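Local coordinates for putative transcriptional regulator (TetR/AcrR family) (Acinetobacter sp., PDB 3KNW), which probably binds DNA as a transcriptional regulator of the TetR/AcrR family, through a predicted helix-turn-helix motif, at residues H18-G23 / E59-E64. Residues are numbered along the deposited sequence; the frame is centred on the assembly and turned at random.
Sequences HILDSG and EAFGCE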
ATOM      1  N   HIS A  18     -11.849  22.015  13.605  1.00 20.46           N
ATOM      2  CA  HIS A  18     -13.043  21.320  13.132  1.00 19.91           C
ATOM      3  C   HIS A  18     -12.991  21.117  11.631  1.00 18.49           C
ATOM      4  O   HIS A  18     -13.253  20.021  11.143  1.00 17.52           O
ATOM      5  CB  HIS A  18     -14.334  22.056  13.478  1.00 20.17           C
ATOM      6  CG  HIS A  18     -15.551  21.357  12.961  1.00 21.15           C
ATOM      7  ND1 HIS A  18     -16.083  20.248  13.581  1.00 22.94           N
ATOM      8  CD2 HIS A  18     -16.296  21.567  11.849  1.00 22.05           C
ATOM      9  CE1 HIS A  18     -17.122  19.820  12.885  1.00 24.25           C
ATOM     10  NE2 HIS A  18     -17.270  20.600  11.827  1.00 22.19           N
ATOM     11  N   ILE A  19     -12.650  22.181  10.917  1.00 17.52           N
ATOM     12  CA  ILE A  19     -12.596  22.125   9.465  1.00 16.83           C
ATOM     13  C   ILE A  19     -11.578  21.085   8.997  1.00 17.33           C
ATOM     14  O   ILE A  19     -11.881  20.271   8.140  1.00 17.99           O
ATOM     15  CB  ILE A  19     -12.305  23.492   8.857  1.00 16.36           C
ATOM     16  CG1 ILE A  19     -13.428  24.493   9.212  1.00 15.50           C
ATOM     17  CG2 ILE A  19     -12.211  23.403   7.348  1.00 14.77           C
ATOM     18  CD1 ILE A  19     -13.066  25.860   8.953  1.00 12.93           C
ATOM     19  N   LEU A  20     -10.384  21.109   9.554  1.00 17.89           N
ATOM     20  CA  LEU A  20      -9.359  20.132   9.206  1.00 18.59           C
ATOM     21  C   LEU A  20      -9.860  18.734   9.487  1.00 19.91           C
ATOM     22  O   LEU A  20      -9.728  17.859   8.643  1.00 21.11           O
ATOM     23  CB  LEU A  20      -8.067  20.389   9.970  1.00 17.57           C
ATOM     24  CG  LEU A  20      -7.380  21.627   9.424  1.00 17.41           C
ATOM     25  CD1 LEU A  20      -6.503  22.212  10.495  1.00 19.36           C
ATOM     26  CD2 LEU A  20      -6.570  21.326   8.158  1.00 14.68           C
ATOM     27  N   ASP A  21     -10.462  18.521  10.661  1.00 20.80           N
ATOM     28  CA  ASP A  21     -10.976  17.203  11.015  1.00 21.26           C
ATOM     29  C   ASP A  21     -12.133  16.742  10.120  1.00 20.44           C
ATOM     30  O   ASP A  21     -12.153  15.577   9.706  1.00 20.64           O
ATOM     31  CB  ASP A  21     -11.306  17.139  12.510  1.00 22.17           C
ATOM     32  CG  ASP A  21     -10.032  17.279  13.394  1.00 26.49           C
ATOM     33  OD1 ASP A  21      -8.907  16.919  12.897  1.00 31.14           O
ATOM     34  OD2 ASP A  21     -10.151  17.750  14.566  1.00 29.53           O
ATOM     35  N   SER A  22     -13.064  17.633   9.795  1.00 19.51           N
ATOM     36  CA  SER A  22     -14.014  17.380   8.703  1.00 19.36           C
ATOM     37  C   SER A  22     -13.289  16.933   7.427  1.00 18.89           C
ATOM     38  O   SER A  22     -13.587  15.863   6.882  1.00 19.16           O
ATOM     39  CB  SER A  22     -14.823  18.627   8.362  1.00 19.26           C
ATOM     40  OG  SER A  22     -15.670  18.989   9.428  1.00 21.15           O
ATOM     41  N   GLY A  23     -12.343  17.746   6.955  1.00 17.89           N
ATOM     42  CA  GLY A  23     -11.620  17.431   5.741  1.00 17.74           C
ATOM     43  C   GLY A  23     -10.932  16.056   5.800  1.00 17.77           C
ATOM     44  O   GLY A  23     -10.996  15.277   4.846  1.00 16.26           O
ATOM     45  N   GLU A  59      -5.683  23.846  -1.951  1.00 24.02           N
ATOM     46  CA  GLU A  59      -4.311  23.411  -1.824  1.00 24.71           C
ATOM     47  C   GLU A  59      -3.677  23.831  -0.490  1.00 23.86           C
ATOM     48  O   GLU A  59      -3.067  22.975   0.173  1.00 25.09           O
ATOM     49  CB  GLU A  59      -3.494  23.855  -3.042  1.00 24.80           C
ATOM     50  CG  GLU A  59      -2.075  23.324  -3.112  1.00 28.79           C
ATOM     51  CD  GLU A  59      -1.955  21.782  -3.302  1.00 31.17           C
ATOM     52  OE1 GLU A  59      -2.675  21.189  -4.180  1.00 32.73           O
ATOM     53  OE2 GLU A  59      -1.113  21.205  -2.573  1.00 27.30           O
ATOM     54  N   ALA A  60      -3.825  25.088  -0.069  1.00 22.89           N
ATOM     55  CA  ALA A  60      -3.356  25.499   1.278  1.00 22.17           C
ATOM     56  C   ALA A  60      -3.896  24.570   2.370  1.00 21.38           C
ATOM     57  O   ALA A  60      -3.193  24.171   3.298  1.00 21.82           O
ATOM     58  CB  ALA A  60      -3.743  26.955   1.590  1.00 21.52           C
ATOM     59  N   PHE A  61      -5.159  24.225   2.221  1.00 20.47           N
ATOM     60  CA  PHE A  61      -5.890  23.463   3.189  1.00 19.66           C
ATOM     61  C   PHE A  61      -5.362  22.030   3.235  1.00 19.46           C
ATOM     62  O   PHE A  61      -5.191  21.454   4.310  1.00 18.67           O
ATOM     63  CB  PHE A  61      -7.348  23.497   2.779  1.00 19.25           C
ATOM     64  CG  PHE A  61      -8.203  22.498   3.474  1.00 18.95           C
ATOM     65  CD1 PHE A  61      -8.492  22.638   4.816  1.00 18.69           C
ATOM     66  CD2 PHE A  61      -8.764  21.450   2.781  1.00 18.07           C
ATOM     67  CE1 PHE A  61      -9.321  21.756   5.449  1.00 18.16           C
ATOM     68  CE2 PHE A  61      -9.572  20.549   3.420  1.00 16.60           C
ATOM     69  CZ  PHE A  61      -9.850  20.702   4.740  1.00 17.36           C
ATOM     70  N   GLY A  62      -5.132  21.461   2.056  1.00 19.97           N
ATOM     71  CA  GLY A  62      -4.494  20.139   1.929  1.00 20.09           C
ATOM     72  C   GLY A  62      -3.135  20.140   2.621  1.00 20.23           C
ATOM     73  O   GLY A  62      -2.858  19.266   3.413  1.00 19.48           O
ATOM     74  N   CYS A  63      -2.307  21.152   2.362  1.00 20.12           N
ATOM     75  CA  CYS A  63      -1.051  21.232   3.067  1.00 20.83           C
ATOM     76  C   CYS A  63      -1.289  21.298   4.582  1.00 20.84           C
ATOM     77  O   CYS A  63      -0.558  20.658   5.360  1.00 20.28           O
ATOM     78  CB  CYS A  63      -0.186  22.407   2.601  1.00 20.53           C
ATOM     79  SG  CYS A  63       0.408  22.278   0.918  0.89 23.94           S
ATOM     80  N   GLU A  64      -2.289  22.049   5.034  1.00 20.81           N
ATOM     81  CA  GLU A  64      -2.425  22.171   6.491  1.00 21.53           C
ATOM     82  C   GLU A  64      -2.970  20.898   7.110  1.00 20.35           C
ATOM     83  O   GLU A  64      -2.602  20.522   8.222  1.00 19.59           O
ATOM     84  CB  GLU A  64      -3.197  23.420   6.908  1.00 21.94           C
ATOM     85  CG  GLU A  64      -2.362  24.701   6.723  1.00 26.30           C
ATOM     86  CD  GLU A  64      -0.968  24.659   7.432  1.00 33.18           C
ATOM     87  OE1 GLU A  64       0.068  25.129   6.842  1.00 36.25           O
ATOM     88  OE2 GLU A  64      -0.909  24.151   8.582  1.00 36.52           O
TER
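Phe61 sends its CG out of helix 58-81 anti to the backbone N (chi1 166°), and the ring beyond it meets helix 13-30, where the CG of Leu20 stands anti to its own carbonyl carbon (chi1 -72°); the two side chains run past one another in opposing senses. Leu20 CD2 comes to 3.9 Å from Phe61 CE1, and the same methyl lies 3.8 Å from the carbonyl carbon Glu64 C, nearly one turn further along helix 58-81. Leucine suits this buried place because it is apolar and its CD2 reaches into the angle between the Phe61 ring and the Glu64 backbone. Ile19 brings its CG2, the branch anti to the backbone N, obliquely to the ring, 3.8 Å from Phe61 CE1. With no side chain on Gly23, the ring edge meets the backbone directly: Gly23 CA lies 3.9 Å and Ile19 O 4.0 Å from Phe61 CZ, both near the ring plane. The two segments run almost perpendicular, their axes 10.5 Å apart at closest approach, and a long flat side chain such as phenylalanine can span that gap. This crossing belongs to the N-terminal domain of the TetR family, where the first helix and the start of the long helix 58-81 pack beside the predicted helix-turn-helix. Phe51 and Phe55 meet Phe61 edge-to-face and Ile40 also touches it, extending the apolar cluster to the helix-turn-helix. Glu64 offers leucine its aliphatic root, CB 4.2 Å from Leu20 CD2, while the chain, bent at chi2, carries the carboxylate away toward Arg16, a long, weak ion-pair partner.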